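Local coordinates for protein 2-hydroxy-3-oxopropionate reductase (Polaromonas sp. JS666, PDB 4DLL) that probably reduces 2-hydroxy-3-oxopropionate (tartronate semialdehyde) to glycerate with a nicotinamide cofactor, as a member of the beta-hydroxyacid dehydrogenase family, at residues A53-Q58 / L180-R185; D103-Q108 / A136-L141; V206-G211 / A283-L288. One frame throughout, in Å; residues are numbered along the deposited sequence.

Overall arrangement
Contacts 1 and 2 both lie in the Rossmann-type N-terminal domain, and contact 3 lies in the helical C-terminal region, about 34 Å from each of them between centres. Contact 2 is nested inside the loop closed by contact 1, yet the two do not touch. Contact 1 is a thin apolar touch at the surface. Contact 2 is partly buried: two leucines meet on its inner side, and an arginine stacks on a phenylalanine beside them. Contact 3 is buried and joins isoleucine packing to polar bonds from the second subunit. Strand 184-190, which starts in contact 1, leads into helix 194-222 of contact 3; those two contacts lie on opposite sides of the chain's centre.

Contact 1. Residues A53-Q58 / L180-R185; sequences AGYALQ and LKVFGR
A53 and V182 are the residues whose CA atoms come nearest here, with A53 CA 7.4 Å from V182 CA; A53 just follows helix 43-52, and V182 lies in the last turn before G184. On one side the chain leaves helix 43-52 through G54, whose positive phi (85°) closes a Schellman motif before the chain straightens into strand 56-60. On the other, helix 170-183 finishes with a doubly used carbonyl: L180 O takes F183 N at 2.8 Å and G184 N at 3.2 Å. G184, again with positive phi, then starts strand 184-190.

This is the outer layer of a Rossmann-type domain. Helix 43-52 connects strand 33-37 to the parallel strand 56-60, a beta-alpha-beta crossover, while strand 184-190 closes the far side of the same sheet.

A single methyl carries the contact. With CG1 anti to the backbone N (chi1 178°), V182 CG2 falls beside that N, anti to the carbonyl carbon, and it is this methyl that meets A53 and Y55. V182 CG2 lies 4.1 Å from A53 CB and 4.0 Å from CE1 of Y55, meeting the ring obliquely as the Y55 and V182 side chains run past each other in opposite directions. The Y55 ring also packs on P178 and L179 of helix 170-183 and on L50 and I34. Beyond the strand start, R185 NH2 bonds to E232 O of the second subunit.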
ATOM      1  N   ALA A  53       6.246  26.395  19.107  1.00 43.20           N
ATOM      2  CA  ALA A  53       4.902  26.579  19.660  1.00 41.31           C
ATOM      3  C   ALA A  53       4.958  27.228  21.041  1.00 40.86           C
ATOM      4  O   ALA A  53       3.925  27.472  21.688  1.00 40.62           O
ATOM      5  CB  ALA A  53       4.157  25.257  19.710  1.00 42.15           C
ATOM      6  N   GLY A  54       6.176  27.499  21.505  1.00 40.00           N
ATOM      7  CA  GLY A  54       6.386  28.219  22.762  1.00 40.03           C
ATOM      8  C   GLY A  54       6.356  27.357  24.013  1.00 40.15           C
ATOM      9  O   GLY A  54       6.107  27.854  25.099  1.00 39.42           O
ATOM     10  N   TYR A  55       6.627  26.058  23.852  1.00 39.97           N
ATOM     11  CA  TYR A  55       6.748  25.148  24.966  1.00 38.68           C
ATOM     12  C   TYR A  55       8.149  25.231  25.470  1.00 39.01           C
ATOM     13  O   TYR A  55       9.079  25.405  24.693  1.00 40.22           O
ATOM     14  CB  TYR A  55       6.487  23.702  24.522  1.00 37.93           C
ATOM     15  CG  TYR A  55       5.037  23.354  24.342  1.00 37.01           C
ATOM     16  CD1 TYR A  55       4.431  23.424  23.080  1.00 32.27           C
ATOM     17  CD2 TYR A  55       4.258  22.957  25.435  1.00 35.72           C
ATOM     18  CE1 TYR A  55       3.103  23.113  22.912  1.00 33.66           C
ATOM     19  CE2 TYR A  55       2.945  22.637  25.276  1.00 33.71           C
ATOM     20  CZ  TYR A  55       2.368  22.697  24.009  1.00 33.31           C
ATOM     21  OH  TYR A  55       1.051  22.362  23.867  1.00 30.67           O
ATOM     22  N   ALA A  56       8.329  25.065  26.767  1.00 38.28           N
ATOM     23  CA  ALA A  56       9.687  25.034  27.273  1.00 38.51           C
ATOM     24  C   ALA A  56      10.181  23.574  27.324  1.00 38.29           C
ATOM     25  O   ALA A  56       9.442  22.653  27.660  1.00 38.09           O
ATOM     26  CB  ALA A  56       9.781  25.730  28.646  1.00 38.26           C
ATOM     27  N   LEU A  57      11.431  23.358  26.977  1.00 37.31           N
ATOM     28  CA  LEU A  57      11.841  21.997  26.728  1.00 36.89           C
ATOM     29  C   LEU A  57      13.062  21.600  27.519  1.00 36.39           C
ATOM     30  O   LEU A  57      14.077  22.297  27.451  1.00 35.73           O
ATOM     31  CB  LEU A  57      12.114  21.841  25.226  1.00 36.40           C
ATOM     32  CG  LEU A  57      12.469  20.429  24.757  1.00 34.57           C
ATOM     33  CD1 LEU A  57      11.265  19.474  24.946  1.00 30.83           C
ATOM     34  CD2 LEU A  57      12.995  20.475  23.294  1.00 30.43           C
ATOM     35  N   GLN A  58      12.948  20.485  28.253  1.00 36.16           N
ATOM     36  CA  GLN A  58      14.093  19.841  28.908  1.00 35.53           C
ATOM     37  C   GLN A  58      14.348  18.536  28.198  1.00 35.52           C
ATOM     38  O   GLN A  58      13.418  17.898  27.716  1.00 34.86           O
ATOM     39  CB  GLN A  58      13.818  19.514  30.387  1.00 35.09           C
ATOM     40  CG  GLN A  58      13.069  20.559  31.238  1.00 39.26           C
ATOM     41  CD  GLN A  58      13.787  21.921  31.305  1.00 41.90           C
ATOM     42  OE1 GLN A  58      15.029  22.000  31.473  1.00 41.02           O
ATOM     43  NE2 GLN A  58      13.011  22.992  31.154  1.00 38.85           N
ATOM     44  N   LEU A 180       0.078  16.994  21.209  1.00 27.06           N
ATOM     45  CA  LEU A 180       0.039  16.096  20.094  1.00 28.93           C
ATOM     46  C   LEU A 180      -0.142  16.795  18.762  1.00 29.72           C
ATOM     47  O   LEU A 180       0.598  16.488  17.848  1.00 30.55           O
ATOM     48  CB  LEU A 180      -0.984  14.984  20.300  1.00 29.52           C
ATOM     49  CG  LEU A 180      -0.536  14.025  21.414  1.00 29.25           C
ATOM     50  CD1 LEU A 180      -1.506  12.916  21.604  1.00 28.55           C
ATOM     51  CD2 LEU A 180       0.841  13.523  21.261  1.00 29.31           C
ATOM     52  N   LYS A 181      -1.093  17.749  18.680  1.00 30.37           N
ATOM     53  CA  LYS A 181      -1.339  18.544  17.454  1.00 31.44           C
ATOM     54  C   LYS A 181      -0.114  19.220  16.868  1.00 30.16           C
ATOM     55  O   LYS A 181      -0.038  19.470  15.662  1.00 32.37           O
ATOM     56  CB  LYS A 181      -2.394  19.634  17.675  1.00 30.28           C
ATOM     57  CG  LYS A 181      -3.541  19.234  18.457  1.00 33.87           C
ATOM     58  CD  LYS A 181      -4.710  18.840  17.625  1.00 38.28           C
ATOM     59  CE  LYS A 181      -6.021  19.276  18.309  1.00 40.67           C
ATOM     60  NZ  LYS A 181      -7.242  19.003  17.442  1.00 43.91           N
ATOM     61  N   VAL A 182       0.839  19.579  17.713  1.00 30.19           N
ATOM     62  CA  VAL A 182       2.081  20.168  17.240  1.00 29.53           C
ATOM     63  C   VAL A 182       2.801  19.176  16.302  1.00 29.11           C
ATOM     64  O   VAL A 182       3.492  19.582  15.354  1.00 26.88           O
ATOM     65  CB  VAL A 182       3.000  20.573  18.443  1.00 30.78           C
ATOM     66  CG1 VAL A 182       4.337  21.142  17.982  1.00 32.52           C
ATOM     67  CG2 VAL A 182       2.334  21.599  19.318  1.00 32.78           C
ATOM     68  N   PHE A 183       2.663  17.873  16.572  1.00 28.54           N
ATOM     69  CA  PHE A 183       3.440  16.891  15.782  1.00 28.22           C
ATOM     70  C   PHE A 183       2.663  16.333  14.610  1.00 27.07           C
ATOM     71  O   PHE A 183       3.260  16.013  13.592  1.00 25.55           O
ATOM     72  CB  PHE A 183       3.916  15.735  16.616  1.00 29.28           C
ATOM     73  CG  PHE A 183       4.623  16.134  17.864  1.00 29.29           C
ATOM     74  CD1 PHE A 183       5.677  17.031  17.823  1.00 32.46           C
ATOM     75  CD2 PHE A 183       4.243  15.566  19.081  1.00 27.56           C
ATOM     76  CE1 PHE A 183       6.343  17.391  19.006  1.00 34.92           C
ATOM     77  CE2 PHE A 183       4.876  15.912  20.258  1.00 33.09           C
ATOM     78  CZ  PHE A 183       5.942  16.826  20.230  1.00 34.33           C
ATOM     79  N   GLY A 184       1.339  16.233  14.738  1.00 26.52           N
ATOM     80  CA  GLY A 184       0.568  15.804  13.575  1.00 27.44           C
ATOM     81  C   GLY A 184      -0.860  15.567  13.898  1.00 27.92           C
ATOM     82  O   GLY A 184      -1.398  16.191  14.792  1.00 29.00           O
ATOM     83  N   ARG A 185      -1.500  14.694  13.142  1.00 28.16           N
ATOM     84  CA  ARG A 185      -2.857  14.314  13.472  1.00 28.70           C
ATOM     85  C   ARG A 185      -2.864  13.087  14.440  1.00 28.83           C
ATOM     86  O   ARG A 185      -2.317  12.022  14.106  1.00 29.08           O
ATOM     87  CB  ARG A 185      -3.644  14.031  12.182  1.00 28.14           C
ATOM     88  CG  ARG A 185      -5.134  13.863  12.419  1.00 29.46           C
ATOM     89  CD  ARG A 185      -5.907  13.470  11.102  1.00 31.41           C
ATOM     90  NE  ARG A 185      -5.322  12.340  10.373  1.00 33.30           N
ATOM     91  CZ  ARG A 185      -5.491  11.042  10.705  1.00 36.73           C
ATOM     92  NH1 ARG A 185      -6.221  10.695  11.772  1.00 38.49           N
ATOM     93  NH2 ARG A 185      -4.937  10.062   9.961  1.00 38.50           N
TER

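Contact 2. Residues D103-Q108 / A136-L141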
ATOM      1  N   ASP A 103      14.255   0.624  32.453  1.00 44.94           N
ATOM      2  CA  ASP A 103      15.444   1.026  33.184  1.00 45.66           C
ATOM      3  C   ASP A 103      15.376   2.511  33.519  1.00 44.70           C
ATOM      4  O   ASP A 103      15.332   2.901  34.698  1.00 44.17           O
ATOM      5  CB  ASP A 103      16.702   0.726  32.370  1.00 46.78           C
ATOM      6  CG  ASP A 103      17.967   0.872  33.194  1.00 50.34           C
ATOM      7  OD1 ASP A 103      18.411  -0.144  33.778  1.00 54.95           O
ATOM      8  OD2 ASP A 103      18.498   2.006  33.296  1.00 54.13           O
ATOM      9  N   VAL A 104      15.323   3.342  32.485  1.00 43.64           N
ATOM     10  CA  VAL A 104      15.107   4.789  32.683  1.00 42.76           C
ATOM     11  C   VAL A 104      13.982   5.180  33.685  1.00 43.05           C
ATOM     12  O   VAL A 104      14.197   5.999  34.591  1.00 42.03           O
ATOM     13  CB  VAL A 104      14.936   5.531  31.343  1.00 42.11           C
ATOM     14  CG1 VAL A 104      14.767   7.032  31.587  1.00 39.68           C
ATOM     15  CG2 VAL A 104      16.160   5.299  30.499  1.00 40.55           C
ATOM     16  N   LEU A 105      12.803   4.577  33.529  1.00 43.44           N
ATOM     17  CA  LEU A 105      11.678   4.916  34.379  1.00 44.53           C
ATOM     18  C   LEU A 105      11.931   4.484  35.818  1.00 46.80           C
ATOM     19  O   LEU A 105      11.671   5.233  36.758  1.00 47.89           O
ATOM     20  CB  LEU A 105      10.405   4.234  33.857  1.00 43.91           C
ATOM     21  CG  LEU A 105       9.442   5.005  32.925  1.00 39.58           C
ATOM     22  CD1 LEU A 105       8.286   4.085  32.547  1.00 36.11           C
ATOM     23  CD2 LEU A 105       8.923   6.228  33.626  1.00 29.36           C
ATOM     24  N   PHE A 106      12.450   3.273  35.998  1.00 48.51           N
ATOM     25  CA  PHE A 106      12.557   2.718  37.345  1.00 49.76           C
ATOM     26  C   PHE A 106      13.998   2.589  37.850  1.00 50.62           C
ATOM     27  O   PHE A 106      14.311   3.139  38.893  1.00 51.98           O
ATOM     28  CB  PHE A 106      11.719   1.434  37.466  1.00 49.95           C
ATOM     29  CG  PHE A 106      10.308   1.610  36.951  1.00 50.40           C
ATOM     30  CD1 PHE A 106       9.367   2.339  37.678  1.00 49.47           C
ATOM     31  CD2 PHE A 106       9.935   1.090  35.711  1.00 51.02           C
ATOM     32  CE1 PHE A 106       8.065   2.551  37.178  1.00 49.33           C
ATOM     33  CE2 PHE A 106       8.632   1.294  35.202  1.00 50.45           C
ATOM     34  CZ  PHE A 106       7.708   2.034  35.925  1.00 48.59           C
ATOM     35  N   ALA A 107      14.897   1.939  37.118  1.00 50.81           N
ATOM     36  CA  ALA A 107      16.312   1.912  37.548  1.00 51.39           C
ATOM     37  C   ALA A 107      16.914   3.314  37.781  1.00 51.84           C
ATOM     38  O   ALA A 107      17.765   3.485  38.671  1.00 52.43           O
ATOM     39  CB  ALA A 107      17.180   1.146  36.539  1.00 51.31           C
ATOM     40  N   GLN A 108      16.496   4.288  36.957  1.00 50.82           N
ATOM     41  CA  GLN A 108      17.044   5.647  36.960  1.00 49.70           C
ATOM     42  C   GLN A 108      16.112   6.643  37.663  1.00 48.39           C
ATOM     43  O   GLN A 108      16.398   7.813  37.739  1.00 48.24           O
ATOM     44  CB  GLN A 108      17.367   6.116  35.519  1.00 49.93           C
ATOM     45  CG  GLN A 108      18.694   5.622  34.970  1.00 51.85           C
ATOM     46  CD  GLN A 108      19.190   6.406  33.722  1.00 57.22           C
ATOM     47  OE1 GLN A 108      19.371   5.814  32.647  1.00 57.68           O
ATOM     48  NE2 GLN A 108      19.404   7.735  33.863  1.00 56.77           N
ATOM     49  N   ALA A 136       0.337   0.523  34.338  1.00 35.83           N
ATOM     50  CA  ALA A 136      -0.058   0.086  35.704  1.00 36.94           C
ATOM     51  C   ALA A 136       0.900   0.658  36.780  1.00 38.01           C
ATOM     52  O   ALA A 136       0.414   1.276  37.737  1.00 38.30           O
ATOM     53  CB  ALA A 136      -0.181  -1.482  35.804  1.00 35.89           C
ATOM     54  N   ARG A 137       2.231   0.497  36.598  1.00 38.54           N
ATOM     55  CA  ARG A 137       3.216   1.012  37.561  1.00 40.10           C
ATOM     56  C   ARG A 137       3.088   2.516  37.765  1.00 39.96           C
ATOM     57  O   ARG A 137       2.941   2.981  38.900  1.00 40.00           O
ATOM     58  CB  ARG A 137       4.663   0.717  37.178  1.00 39.76           C
ATOM     59  CG  ARG A 137       4.918  -0.619  36.583  1.00 44.90           C
ATOM     60  CD  ARG A 137       5.328  -1.683  37.535  1.00 50.20           C
ATOM     61  NE  ARG A 137       6.729  -1.532  37.955  1.00 54.38           N
ATOM     62  CZ  ARG A 137       7.796  -1.977  37.279  1.00 55.57           C
ATOM     63  NH1 ARG A 137       7.668  -2.598  36.102  1.00 55.11           N
ATOM     64  NH2 ARG A 137       9.012  -1.787  37.784  1.00 55.71           N
ATOM     65  N   LEU A 138       3.182   3.291  36.687  1.00 40.15           N
ATOM     66  CA  LEU A 138       3.011   4.753  36.822  1.00 40.18           C
ATOM     67  C   LEU A 138       1.693   5.132  37.494  1.00 39.99           C
ATOM     68  O   LEU A 138       1.652   6.045  38.323  1.00 40.52           O
ATOM     69  CB  LEU A 138       3.192   5.518  35.492  1.00 38.75           C
ATOM     70  CG  LEU A 138       4.443   5.195  34.687  1.00 38.56           C
ATOM     71  CD1 LEU A 138       4.580   6.043  33.445  1.00 37.35           C
ATOM     72  CD2 LEU A 138       5.709   5.304  35.504  1.00 39.23           C
ATOM     73  N   GLY A 139       0.613   4.473  37.118  1.00 40.33           N
ATOM     74  CA  GLY A 139      -0.664   4.728  37.770  1.00 40.98           C
ATOM     75  C   GLY A 139      -0.540   4.452  39.271  1.00 41.58           C
ATOM     76  O   GLY A 139      -0.997   5.256  40.096  1.00 41.32           O
ATOM     77  N   ALA A 140       0.134   3.351  39.632  1.00 41.49           N
ATOM     78  CA  ALA A 140       0.465   3.069  41.058  1.00 41.05           C
ATOM     79  C   ALA A 140       0.965   4.360  41.706  1.00 40.78           C
ATOM     80  O   ALA A 140       0.694   4.615  42.874  1.00 41.14           O
ATOM     81  CB  ALA A 140       1.550   1.966  41.188  1.00 41.07           C
ATOM     82  N   LEU A 141       1.675   5.188  40.935  1.00 39.42           N
ATOM     83  CA  LEU A 141       2.349   6.349  41.491  1.00 38.28           C
ATOM     84  C   LEU A 141       1.646   7.682  41.219  1.00 37.43           C
ATOM     85  O   LEU A 141       2.231   8.724  41.439  1.00 37.89           O
ATOM     86  CB  LEU A 141       3.803   6.391  41.001  1.00 37.83           C
ATOM     87  CG  LEU A 141       4.749   5.269  41.471  1.00 39.39           C
ATOM     88  CD1 LEU A 141       6.097   5.322  40.780  1.00 35.79           C
ATOM     89  CD2 LEU A 141       4.943   5.290  42.987  1.00 37.56           C
TER
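The ring of F106 is sandwiched: the guanidinium of R137 lies flat over one face, and L105 CB, from the preceding residue, sits against the other. Ring and guanidinium planes are only 14° apart with centres 4.1 Å from each other, and R137 CZ stands 15° off the ring normal, so this is both a stack and a cation-pi contact. R137 NH2 comes down toward the rim, 3.7 Å from F106 CG, while F106 CE2 lies under the middle of the guanidinium. Helices 98-107 and 128-140 belong to the Rossmann-type domain; helix 110-113 and strand 119-122 lie between them in sequence. They run in broadly the same direction: over 103-107 and 136-140 the axes approach to 12.1 Å and incline at 37°.

R137 reaches back over the ring because its chain bends at both chi2 and chi3, and the aliphatic start of the same side chain fits against the ring's far end, R137 CB lying 3.5 Å from F106 CZ. D133 adds a long, weak ion pair to NH1. With an alanine in place of F106, the guanidinium would probably lose the surface it lies on and be set free to swing, and a gap would open beside L138.

On the inner side, where F120 and A111 also pack, the leucines cross at about a right angle. L138 CD2 is shared between the two neighbours, 3.8 Å from L105 CD2 and 3.9 Å from F106 CZ.

Contact 3. Residues V206-G211 / A283-L288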
ATOM      1  N   VAL A 206       3.374  -1.913   6.522  1.00 26.42           N
ATOM      2  CA  VAL A 206       4.550  -1.369   5.848  1.00 28.50           C
ATOM      3  C   VAL A 206       5.512  -2.530   5.448  1.00 28.56           C
ATOM      4  O   VAL A 206       6.011  -2.567   4.318  1.00 29.09           O
ATOM      5  CB  VAL A 206       5.280  -0.211   6.708  1.00 28.04           C
ATOM      6  CG1 VAL A 206       6.681   0.186   6.141  1.00 28.93           C
ATOM      7  CG2 VAL A 206       4.422   0.998   6.853  1.00 29.27           C
ATOM      8  N   GLY A 207       5.781  -3.433   6.378  1.00 28.63           N
ATOM      9  CA  GLY A 207       6.702  -4.549   6.155  1.00 28.93           C
ATOM     10  C   GLY A 207       6.281  -5.462   5.023  1.00 29.55           C
ATOM     11  O   GLY A 207       7.107  -5.892   4.238  1.00 30.51           O
ATOM     12  N   ILE A 208       4.999  -5.752   4.906  1.00 28.85           N
ATOM     13  CA  ILE A 208       4.527  -6.560   3.781  1.00 29.04           C
ATOM     14  C   ILE A 208       4.506  -5.785   2.431  1.00 29.60           C
ATOM     15  O   ILE A 208       4.867  -6.347   1.394  1.00 32.02           O
ATOM     16  CB  ILE A 208       3.133  -7.150   4.123  1.00 28.81           C
ATOM     17  CG1 ILE A 208       3.199  -8.064   5.372  1.00 29.02           C
ATOM     18  CG2 ILE A 208       2.596  -7.923   3.004  1.00 30.74           C
ATOM     19  CD1 ILE A 208       1.808  -8.218   6.106  1.00 22.38           C
ATOM     20  N   THR A 209       4.095  -4.505   2.435  1.00 27.87           N
ATOM     21  CA  THR A 209       3.958  -3.732   1.228  1.00 26.94           C
ATOM     22  C   THR A 209       5.312  -3.492   0.577  1.00 25.73           C
ATOM     23  O   THR A 209       5.462  -3.579  -0.624  1.00 24.83           O
ATOM     24  CB  THR A 209       3.248  -2.414   1.465  1.00 26.83           C
ATOM     25  OG1 THR A 209       1.988  -2.684   2.088  1.00 27.58           O
ATOM     26  CG2 THR A 209       3.006  -1.744   0.105  1.00 27.87           C
ATOM     27  N   ILE A 210       6.308  -3.279   1.407  1.00 26.63           N
ATOM     28  CA  ILE A 210       7.676  -3.268   0.961  1.00 26.50           C
ATOM     29  C   ILE A 210       8.021  -4.487   0.099  1.00 27.16           C
ATOM     30  O   ILE A 210       8.531  -4.327  -1.013  1.00 28.11           O
ATOM     31  CB  ILE A 210       8.608  -3.128   2.188  1.00 26.49           C
ATOM     32  CG1 ILE A 210       8.665  -1.674   2.603  1.00 25.39           C
ATOM     33  CG2 ILE A 210      10.039  -3.490   1.872  1.00 23.38           C
ATOM     34  CD1 ILE A 210       9.372  -1.492   4.037  1.00 29.07           C
ATOM     35  N   GLY A 211       7.747  -5.681   0.598  1.00 27.80           N
ATOM     36  CA  GLY A 211       8.011  -6.915  -0.141  1.00 29.72           C
ATOM     37  C   GLY A 211       7.123  -7.087  -1.372  1.00 30.15           C
ATOM     38  O   GLY A 211       7.589  -7.501  -2.432  1.00 31.32           O
ATOM     39  N   ALA A 283      -1.384 -15.260  12.211  1.00 36.36           N
ATOM     40  CA  ALA A 283      -0.979 -14.296  11.179  1.00 36.92           C
ATOM     41  C   ALA A 283       0.041 -14.884  10.208  1.00 36.46           C
ATOM     42  O   ALA A 283       1.227 -14.667  10.409  1.00 37.41           O
ATOM     43  CB  ALA A 283      -0.413 -13.041  11.814  1.00 37.06           C
ATOM     44  N   PRO A 284      -0.406 -15.634   9.162  1.00 35.55           N
ATOM     45  CA  PRO A 284       0.540 -16.314   8.225  1.00 34.94           C
ATOM     46  C   PRO A 284       1.332 -15.338   7.362  1.00 34.22           C
ATOM     47  O   PRO A 284       2.569 -15.529   7.182  1.00 34.56           O
ATOM     48  CB  PRO A 284      -0.373 -17.168   7.348  1.00 34.77           C
ATOM     49  CG  PRO A 284      -1.758 -16.384   7.434  1.00 36.49           C
ATOM     50  CD  PRO A 284      -1.821 -15.854   8.812  1.00 35.41           C
ATOM     51  N   ILE A 285       0.680 -14.278   6.870  1.00 31.29           N
ATOM     52  CA  ILE A 285       1.380 -13.270   6.027  1.00 30.78           C
ATOM     53  C   ILE A 285       2.612 -12.647   6.730  1.00 32.05           C
ATOM     54  O   ILE A 285       3.764 -12.677   6.200  1.00 30.85           O
ATOM     55  CB  ILE A 285       0.400 -12.215   5.497  1.00 31.49           C
ATOM     56  CG1 ILE A 285      -0.703 -12.953   4.762  1.00 30.38           C
ATOM     57  CG2 ILE A 285       1.108 -11.225   4.610  1.00 28.86           C
ATOM     58  CD1 ILE A 285      -1.971 -12.143   4.544  1.00 35.07           C
ATOM     59  N   THR A 286       2.381 -12.165   7.954  1.00 32.34           N
ATOM     60  CA  THR A 286       3.433 -11.669   8.797  1.00 33.20           C
ATOM     61  C   THR A 286       4.443 -12.768   9.171  1.00 34.48           C
ATOM     62  O   THR A 286       5.639 -12.497   9.242  1.00 32.79           O
ATOM     63  CB  THR A 286       2.834 -11.005  10.024  1.00 33.05           C
ATOM     64  OG1 THR A 286       2.136  -9.845   9.609  1.00 32.22           O
ATOM     65  CG2 THR A 286       3.905 -10.562  11.001  1.00 33.37           C
ATOM     66  N   GLY A 287       3.962 -13.998   9.390  1.00 36.50           N
ATOM     67  CA  GLY A 287       4.867 -15.171   9.573  1.00 38.16           C
ATOM     68  C   GLY A 287       5.844 -15.335   8.407  1.00 38.92           C
ATOM     69  O   GLY A 287       7.052 -15.463   8.598  1.00 39.63           O
ATOM     70  N   LEU A 288       5.336 -15.282   7.183  1.00 40.25           N
ATOM     71  CA  LEU A 288       6.212 -15.334   6.001  1.00 39.79           C
ATOM     72  C   LEU A 288       7.169 -14.165   6.011  1.00 40.18           C
ATOM     73  O   LEU A 288       8.386 -14.345   5.800  1.00 40.53           O
ATOM     74  CB  LEU A 288       5.409 -15.347   4.695  1.00 40.36           C
ATOM     75  CG  LEU A 288       6.160 -15.099   3.386  1.00 39.30           C
ATOM     76  CD1 LEU A 288       7.199 -16.203   3.158  1.00 43.02           C
ATOM     77  CD2 LEU A 288       5.203 -15.030   2.211  1.00 39.96           C
TER
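T286 OG1 is held by a carboxylate from across the dimer: it hydrogen-bonds OE1 of E215 of the second subunit, while OE2 of the same glutamate takes the backbone N of I285. Across the contact itself, the hydroxyl has the methyl of I208 beside it, T286 OG1 lying 3.9 Å from I208 CD1. The glutamate thus spans two consecutive residues in the first turn of helix 284-301. A283 is at its N-cap position, and the turn is closed by G287 N to A283 O at 3.0 Å and L288 N to P284 O at 2.8 Å. The positive end of this helix is likely to stabilise the negative charge of E215.

The apolar half belongs to I208 and I285. I208 points at the other helix and extends its chain (chi2 157°), which carries I208 CD1 against I285 CG2 at 3.4 Å, tighter than carbons usually pack. I285 CG2 is also 3.9 Å from I208 CG1 and 4.0 Å from I208 CG2, so one methyl sits against CG1, CG2 and CD1 of I208. The two isoleucines cross at about a right angle, and I208 CA comes within 7.2 Å of T286 CA.

Helix 194-222 is the long helix that opens the all-helical C-terminal region of this dehydrogenase family. I208 also packs on I208 of the second subunit, and within its own chain on F289; Y293 OH bonds to G207 O. Apolar packing and a glutamate from the second subunit meet on the same helical turn, which suggests that the start of helix 284-301 is probably fixed by its own chain and by the dimer together, with I208 taking part in both.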